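Local coordinates for protein DnaB intein (Synechocystis sp., PDB 1MI8) that probably excises itself from a DnaB replicative helicase precursor and joins the flanking segments by protein splicing, as inteins do, at residues Ile60-Thr63 with Arg67-Lys70; Gly82-Asp87 with Leu91-Ala96. The protein carries 4 engineered substitutions. All blocks are in the same frame, centred on the assembly; numbering follows the deposited sequence.

Contact 1: Ile60-Thr63 with Arg67-Lys70; sequences ILKT and RTIK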
ATOM      1  N   ILE A  60       0.594   2.979   8.811  1.00 23.12           N
ATOM      2  CA  ILE A  60      -0.045   1.758   9.314  1.00 23.27           C
ATOM      3  C   ILE A  60       0.050   0.643   8.305  1.00 23.20           C
ATOM      4  O   ILE A  60      -0.452   0.777   7.175  1.00 25.57           O
ATOM      5  CB  ILE A  60      -1.554   1.924   9.520  1.00 26.76           C
ATOM      6  CG1 ILE A  60      -1.830   2.966  10.593  1.00 28.83           C
ATOM      7  CG2 ILE A  60      -2.165   0.584   9.830  1.00 25.94           C
ATOM      8  CD1 ILE A  60      -3.355   3.362  10.705  1.00 29.00           C
ATOM      9  N   LEU A  61       0.664  -0.467   8.696  1.00 20.96           N
ATOM     10  CA  LEU A  61       0.752  -1.643   7.814  1.00 19.94           C
ATOM     11  C   LEU A  61      -0.202  -2.663   8.456  1.00 21.56           C
ATOM     12  O   LEU A  61      -0.134  -2.889   9.670  1.00 21.06           O
ATOM     13  CB  LEU A  61       2.190  -2.186   7.801  1.00 20.42           C
ATOM     14  CG  LEU A  61       2.477  -3.596   7.268  1.00 25.04           C
ATOM     15  CD1 LEU A  61       3.989  -3.798   7.144  1.00 25.61           C
ATOM     16  CD2 LEU A  61       1.935  -4.665   8.267  1.00 27.77           C
ATOM     17  N   LYS A  62      -1.078  -3.263   7.673  1.00 19.55           N
ATOM     18  CA  LYS A  62      -1.984  -4.259   8.221  1.00 22.59           C
ATOM     19  C   LYS A  62      -1.977  -5.546   7.384  1.00 21.69           C
ATOM     20  O   LYS A  62      -1.929  -5.490   6.123  1.00 20.80           O
ATOM     21  CB  LYS A  62      -3.424  -3.678   8.307  1.00 23.44           C
ATOM     22  CG  LYS A  62      -4.465  -4.608   8.901  1.00 27.20           C
ATOM     23  CD  LYS A  62      -5.814  -3.853   8.932  1.00 31.88           C
ATOM     24  CE  LYS A  62      -7.012  -4.787   9.058  1.00 34.42           C
ATOM     25  NZ  LYS A  62      -8.274  -3.944   9.216  1.00 38.71           N
ATOM     26  N   THR A  63      -2.003  -6.685   8.071  1.00 19.01           N
ATOM     27  CA  THR A  63      -1.982  -7.983   7.383  1.00 19.20           C
ATOM     28  C   THR A  63      -3.352  -8.618   7.336  1.00 21.13           C
ATOM     29  O   THR A  63      -4.280  -8.187   8.057  1.00 21.54           O
ATOM     30  CB  THR A  63      -0.974  -9.012   7.998  1.00 18.76           C
ATOM     31  OG1 THR A  63      -1.398  -9.427   9.306  1.00 21.02           O
ATOM     32  CG2 THR A  63       0.418  -8.403   8.099  1.00 19.66           C
ATOM     33  N   ARG A  67      -3.020  -8.404  11.853  1.00 22.21           N
ATOM     34  CA  ARG A  67      -1.906  -7.849  12.605  1.00 23.54           C
ATOM     35  C   ARG A  67      -1.579  -6.514  11.985  1.00 23.15           C
ATOM     36  O   ARG A  67      -1.655  -6.348  10.764  1.00 23.46           O
ATOM     37  CB  ARG A  67      -0.743  -8.841  12.615  1.00 23.86           C
ATOM     38  CG  ARG A  67      -1.126  -9.957  13.549  1.00 28.45           C
ATOM     39  CD  ARG A  67      -0.051 -10.996  13.906  1.00 30.55           C
ATOM     40  NE  ARG A  67      -0.801 -12.231  14.126  1.00 34.48           N
ATOM     41  CZ  ARG A  67      -0.309 -13.403  14.470  1.00 35.65           C
ATOM     42  NH1 ARG A  67       1.007 -13.550  14.677  1.00 34.23           N
ATOM     43  NH2 ARG A  67      -1.175 -14.435  14.542  1.00 36.76           N
ATOM     44  N   THR A  68      -1.243  -5.548  12.834  1.00 21.92           N
ATOM     45  CA  THR A  68      -0.997  -4.189  12.386  1.00 22.29           C
ATOM     46  C   THR A  68       0.077  -3.506  13.202  1.00 22.39           C
ATOM     47  O   THR A  68       0.214  -3.748  14.414  1.00 21.15           O
ATOM     48  CB  THR A  68      -2.261  -3.326  12.578  1.00 26.29           C
ATOM     49  OG1 THR A  68      -3.406  -4.025  12.032  1.00 30.52           O
ATOM     50  CG2 THR A  68      -2.111  -2.027  11.857  1.00 26.30           C
ATOM     51  N   ILE A  69       0.762  -2.576  12.554  1.00 19.24           N
ATOM     52  CA  ILE A  69       1.808  -1.841  13.211  1.00 19.20           C
ATOM     53  C   ILE A  69       2.012  -0.511  12.503  1.00 19.98           C
ATOM     54  O   ILE A  69       1.714  -0.353  11.326  1.00 19.56           O
ATOM     55  CB  ILE A  69       3.149  -2.678  13.253  1.00 18.38           C
ATOM     56  CG1 ILE A  69       4.089  -2.054  14.274  1.00 16.57           C
ATOM     57  CG2 ILE A  69       3.883  -2.699  11.833  1.00 16.49           C
ATOM     58  CD1 ILE A  69       5.405  -2.892  14.468  1.00 18.92           C
ATOM     59  N   LYS A  70       2.467   0.477  13.251  1.00 21.21           N
ATOM     60  CA  LYS A  70       2.717   1.778  12.703  1.00 21.77           C
ATOM     61  C   LYS A  70       4.228   1.895  12.621  1.00 23.10           C
ATOM     62  O   LYS A  70       4.916   1.641  13.621  1.00 22.22           O
ATOM     63  CB  LYS A  70       2.160   2.835  13.619  1.00 21.84           C
ATOM     64  CG  LYS A  70       0.663   3.049  13.472  1.00 25.04           C
ATOM     65  CD  LYS A  70       0.223   4.215  14.402  1.00 27.63           C
ATOM     66  CE  LYS A  70       0.344   3.845  15.916  1.00 29.14           C
ATOM     67  NZ  LYS A  70       0.135   5.134  16.725  1.00 32.26           N
TER
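Ile-60 and Thr-68 meet through their CG2 methyls, only 3.3 Å apart, tighter than usual carbon contact. The two side chains slant across each other on the face they share with Lys-62 and Lys-70. Both methyls stand anti to their own backbone N, and this swings them toward each other over the strand pair. CG1 of Ile-60 runs alongside the first carbons of Lys-70, 3.8 Å from its CG. On the same face, CG of Lys-62 packs against Thr-68 OG1 at 3.4 Å, while that hydroxyl bonds to the carbonyl of Gly-66.

Between the strands the backbones pair antiparallel. Leu-61 and Ile-69 form the hydrogen-bonded pair: Leu-61 N gives a nearly straight bond to Ile-69 O (2.8 Å, 172°), and Ile-69 N returns one to Leu-61 O. Thr-63 N reaches Arg-67 O at 2.7 Å next to the turn. Thr-63 OG1 takes a weak bond from Arg-67 N and also bonds to Asp-123.

The NZ of Lys-70 makes salt bridges with Glu-134 and Asp-7. Leu-61 and Ile-69 point to the other face, where both touch Phe-77 of strand 76-79. Residues 60-63 and 67-70 form the turn end of the beta hairpin of strands 41-63 and 68-71. On its other edge, strand 41-63 bonds to strand 120-140.

Contact 2: Gly82-Asp87 with Leu91-Ala96; sequences GWKRLD and LKEHIA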
ATOM      1  N   GLY A  82      13.105 -11.574   0.967  1.00 33.85           N
ATOM      2  CA  GLY A  82      13.994 -10.717   1.724  1.00 30.56           C
ATOM      3  C   GLY A  82      13.443  -9.502   2.431  1.00 27.85           C
ATOM      4  O   GLY A  82      12.274  -9.214   2.374  1.00 29.78           O
ATOM      5  N   TRP A  83      14.313  -8.785   3.113  1.00 28.01           N
ATOM      6  CA  TRP A  83      13.878  -7.599   3.820  1.00 26.42           C
ATOM      7  C   TRP A  83      13.512  -6.477   2.844  1.00 26.21           C
ATOM      8  O   TRP A  83      14.207  -6.258   1.855  1.00 24.13           O
ATOM      9  CB  TRP A  83      14.958  -7.163   4.787  1.00 27.60           C
ATOM     10  CG  TRP A  83      15.178  -8.131   5.931  1.00 26.92           C
ATOM     11  CD1 TRP A  83      16.233  -9.021   6.087  1.00 29.11           C
ATOM     12  CD2 TRP A  83      14.417  -8.213   7.146  1.00 29.45           C
ATOM     13  NE1 TRP A  83      16.178  -9.619   7.325  1.00 26.50           N
ATOM     14  CE2 TRP A  83      15.080  -9.145   7.999  1.00 27.88           C
ATOM     15  CE3 TRP A  83      13.251  -7.588   7.599  1.00 29.16           C
ATOM     16  CZ2 TRP A  83      14.620  -9.449   9.277  1.00 29.80           C
ATOM     17  CZ3 TRP A  83      12.782  -7.896   8.892  1.00 31.53           C
ATOM     18  CH2 TRP A  83      13.469  -8.821   9.715  1.00 29.75           C
ATOM     19  N   LYS A  84      12.362  -5.825   3.078  1.00 24.88           N
ATOM     20  CA  LYS A  84      11.907  -4.702   2.218  1.00 22.47           C
ATOM     21  C   LYS A  84      11.387  -3.556   3.112  1.00 22.03           C
ATOM     22  O   LYS A  84      10.788  -3.789   4.181  1.00 21.90           O
ATOM     23  CB  LYS A  84      10.760  -5.147   1.276  1.00 24.34           C
ATOM     24  CG  LYS A  84      11.127  -6.136   0.132  1.00 24.89           C
ATOM     25  CD  LYS A  84       9.942  -6.218  -0.857  1.00 29.18           C
ATOM     26  CE  LYS A  84      10.323  -6.924  -2.155  1.00 30.08           C
ATOM     27  NZ  LYS A  84      10.991  -8.159  -1.779  1.00 32.25           N
ATOM     28  N   ARG A  85      11.627  -2.325   2.676  1.00 22.07           N
ATOM     29  CA  ARG A  85      11.200  -1.127   3.384  1.00 21.62           C
ATOM     30  C   ARG A  85       9.686  -1.074   3.270  1.00 19.82           C
ATOM     31  O   ARG A  85       9.096  -1.508   2.247  1.00 19.82           O
ATOM     32  CB  ARG A  85      11.767   0.150   2.688  1.00 24.72           C
ATOM     33  CG  ARG A  85      13.295   0.402   2.805  1.00 28.81           C
ATOM     34  CD  ARG A  85      13.788   1.426   1.722  1.00 30.06           C
ATOM     35  NE  ARG A  85      13.036   2.669   1.777  1.00 30.03           N
ATOM     36  CZ  ARG A  85      13.513   3.810   2.262  1.00 33.99           C
ATOM     37  NH1 ARG A  85      14.765   3.855   2.718  1.00 31.54           N
ATOM     38  NH2 ARG A  85      12.714   4.887   2.345  1.00 32.60           N
ATOM     39  N   LEU A  86       9.045  -0.535   4.306  1.00 20.35           N
ATOM     40  CA  LEU A  86       7.594  -0.390   4.298  1.00 18.77           C
ATOM     41  C   LEU A  86       7.158   0.289   2.941  1.00 20.15           C
ATOM     42  O   LEU A  86       6.162  -0.125   2.292  1.00 17.43           O
ATOM     43  CB  LEU A  86       7.148   0.489   5.517  1.00 20.17           C
ATOM     44  CG  LEU A  86       5.635   0.563   5.783  1.00 19.60           C
ATOM     45  CD1 LEU A  86       5.348   0.918   7.226  1.00 18.69           C
ATOM     46  CD2 LEU A  86       5.037   1.563   4.854  1.00 19.47           C
ATOM     47  N   ASP A  87       7.925   1.301   2.526  1.00 20.80           N
ATOM     48  CA  ASP A  87       7.599   2.067   1.297  1.00 23.54           C
ATOM     49  C   ASP A  87       7.839   1.402  -0.032  1.00 22.94           C
ATOM     50  O   ASP A  87       7.558   1.997  -1.085  1.00 24.05           O
ATOM     51  CB  ASP A  87       8.253   3.461   1.272  1.00 22.33           C
ATOM     52  CG  ASP A  87       9.785   3.439   1.115  1.00 25.63           C
ATOM     53  OD1 ASP A  87      10.348   4.555   1.261  1.00 25.96           O
ATOM     54  OD2 ASP A  87      10.429   2.382   0.849  1.00 24.52           O
ATOM     55  N   LEU A  91       0.657  -4.789  -2.142  1.00 26.28           N
ATOM     56  CA  LEU A  91      -0.348  -5.734  -1.686  1.00 25.59           C
ATOM     57  C   LEU A  91      -0.111  -7.155  -2.169  1.00 27.81           C
ATOM     58  O   LEU A  91      -0.764  -8.088  -1.691  1.00 28.17           O
ATOM     59  CB  LEU A  91      -1.756  -5.245  -2.078  1.00 25.62           C
ATOM     60  CG  LEU A  91      -2.245  -3.938  -1.406  1.00 26.47           C
ATOM     61  CD1 LEU A  91      -3.672  -4.133  -1.011  1.00 26.99           C
ATOM     62  CD2 LEU A  91      -1.452  -3.568  -0.123  1.00 27.09           C
ATOM     63  N   LYS A  92       0.813  -7.336  -3.106  1.00 28.46           N
ATOM     64  CA  LYS A  92       1.131  -8.691  -3.573  1.00 29.71           C
ATOM     65  C   LYS A  92       2.188  -9.312  -2.658  1.00 28.00           C
ATOM     66  O   LYS A  92       2.589 -10.456  -2.868  1.00 27.67           O
ATOM     67  CB  LYS A  92       1.731  -8.671  -4.999  1.00 31.55           C
ATOM     68  CG  LYS A  92       3.188  -8.123  -5.022  1.00 35.94           C
ATOM     69  CD  LYS A  92       3.712  -7.905  -6.449  1.00 39.94           C
ATOM     70  CE  LYS A  92       5.077  -7.159  -6.495  1.00 39.98           C
ATOM     71  NZ  LYS A  92       6.163  -7.784  -5.671  1.00 41.38           N
ATOM     72  N   GLU A  93       2.700  -8.581  -1.680  1.00 24.78           N
ATOM     73  CA  GLU A  93       3.758  -9.208  -0.860  1.00 24.59           C
ATOM     74  C   GLU A  93       3.204  -9.987   0.338  1.00 23.33           C
ATOM     75  O   GLU A  93       2.078  -9.753   0.770  1.00 24.52           O
ATOM     76  CB  GLU A  93       4.751  -8.139  -0.311  1.00 26.52           C
ATOM     77  CG  GLU A  93       5.526  -7.181  -1.282  1.00 28.19           C
ATOM     78  CD  GLU A  93       6.813  -7.810  -1.887  1.00 33.80           C
ATOM     79  OE1 GLU A  93       7.392  -8.774  -1.322  1.00 36.27           O
ATOM     80  OE2 GLU A  93       7.287  -7.303  -2.904  1.00 33.42           O
ATOM     81  N   HIS A  94       3.968 -10.932   0.878  1.00 22.40           N
ATOM     82  CA  HIS A  94       3.535 -11.561   2.122  1.00 21.33           C
ATOM     83  C   HIS A  94       4.674 -11.203   3.079  1.00 21.13           C
ATOM     84  O   HIS A  94       5.827 -11.074   2.645  1.00 20.79           O
ATOM     85  CB  HIS A  94       3.466 -13.095   2.031  1.00 23.22           C
ATOM     86  CG  HIS A  94       2.459 -13.603   1.041  1.00 23.77           C
ATOM     87  ND1 HIS A  94       2.649 -13.510  -0.323  1.00 26.17           N
ATOM     88  CD2 HIS A  94       1.230 -14.140   1.216  1.00 24.23           C
ATOM     89  CE1 HIS A  94       1.571 -13.959  -0.945  1.00 25.46           C
ATOM     90  NE2 HIS A  94       0.694 -14.343  -0.035  1.00 25.74           N
ATOM     91  N   ILE A  95       4.393 -11.061   4.366  1.00 19.64           N
ATOM     92  CA  ILE A  95       5.485 -10.804   5.329  1.00 20.02           C
ATOM     93  C   ILE A  95       5.449 -11.795   6.490  1.00 18.87           C
ATOM     94  O   ILE A  95       4.427 -12.414   6.819  1.00 18.03           O
ATOM     95  CB  ILE A  95       5.489  -9.377   5.886  1.00 19.84           C
ATOM     96  CG1 ILE A  95       4.258  -9.157   6.759  1.00 22.88           C
ATOM     97  CG2 ILE A  95       5.531  -8.377   4.686  1.00 20.27           C
ATOM     98  CD1 ILE A  95       4.252  -7.773   7.506  1.00 23.45           C
ATOM     99  N   ALA A  96       6.607 -11.961   7.080  1.00 17.85           N
ATOM    100  CA  ALA A  96       6.800 -12.921   8.129  1.00 21.00           C
ATOM    101  C   ALA A  96       6.173 -12.527   9.487  1.00 22.05           C
ATOM    102  O   ALA A  96       6.429 -11.406  10.000  1.00 22.13           O
ATOM    103  CB  ALA A  96       8.284 -13.144   8.281  1.00 19.86           C
TER
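Lys-84 lays the end of its aliphatic chain over the carboxylate of Glu-93, and the two side chains cross at about a right angle. The nearest atoms are Lys-84 CE and Glu-93 OE2, 3.1 Å apart. Lys-84 CD also lies near both carboxylate oxygens, 3.5 Å from OE2 of Glu-93. The ammonium itself sits farther off: Lys-84 NZ to Glu-93 OE1 is a long salt bridge of 3.7 Å. While CD and CE lie against the carboxylate, the bend at chi4 (49°) turns NZ aside to Asp-81, with which it makes its stronger salt bridge.

Glu-93 is bent in its turn at chi2 (-83°). Its OE2 receives Lys-92 NZ at 3.0 Å, from above the carboxylate plane. Its OE1 is hydrogen-bonded to Thr-79 OG1, on strand 76-79, the hairpin partner of strand 82-85. Lys-84, Lys-92 and Glu-93 thus make a small salt-bridge network. With an alanine here in place of Glu-93, Lys-92 would probably lose its carboxylate partner, Thr-79 its hydrogen-bond mate, and the end of Lys-84 would be freer to turn.

A second salt bridge is local to 82-87. Arg-85 NE and NH2 each bond one oxygen of Asp-87, on its syn side, with the carboxylate tilted against the guanidinium plane. It ties the strand end to the 3-10 segment 86-87.

Strand 82-85 is one arm of a two-stranded hairpin, and Glu-93 lies in the loop just before strand 94-98 of the larger sheet. Glu-93 is buried, and the two positive groups and a hydroxyl around its carboxylate are likely to keep it ionised. The link across is a long, weak salt bridge plus methylene contact with the carboxylate; the shorter bonds of Glu-93 go to Lys-92 and Thr-79.

Contact 1 closes before contact 2 opens along the chain, and their centres lie about 12 Å apart. They meet directly: CD1 of Ile-95 packs 3.9 Å from Thr-63 CG2 and 4.0 Å from Leu-61 CD2. Strands 41-63, 68-71 and 94-98 belong to the same antiparallel sheet, with strand 120-140 pairing with both 41-63 and 94-98. Strand 82-85 instead pairs with 76-79 in a separate two-stranded sheet. Contact 1 is backbone pairing within a hairpin, whereas contact 2 is a side-chain tie between the two sheets. Both fall within the intein splicing domain, which has the all-beta, horseshoe-like Hint fold known for this family.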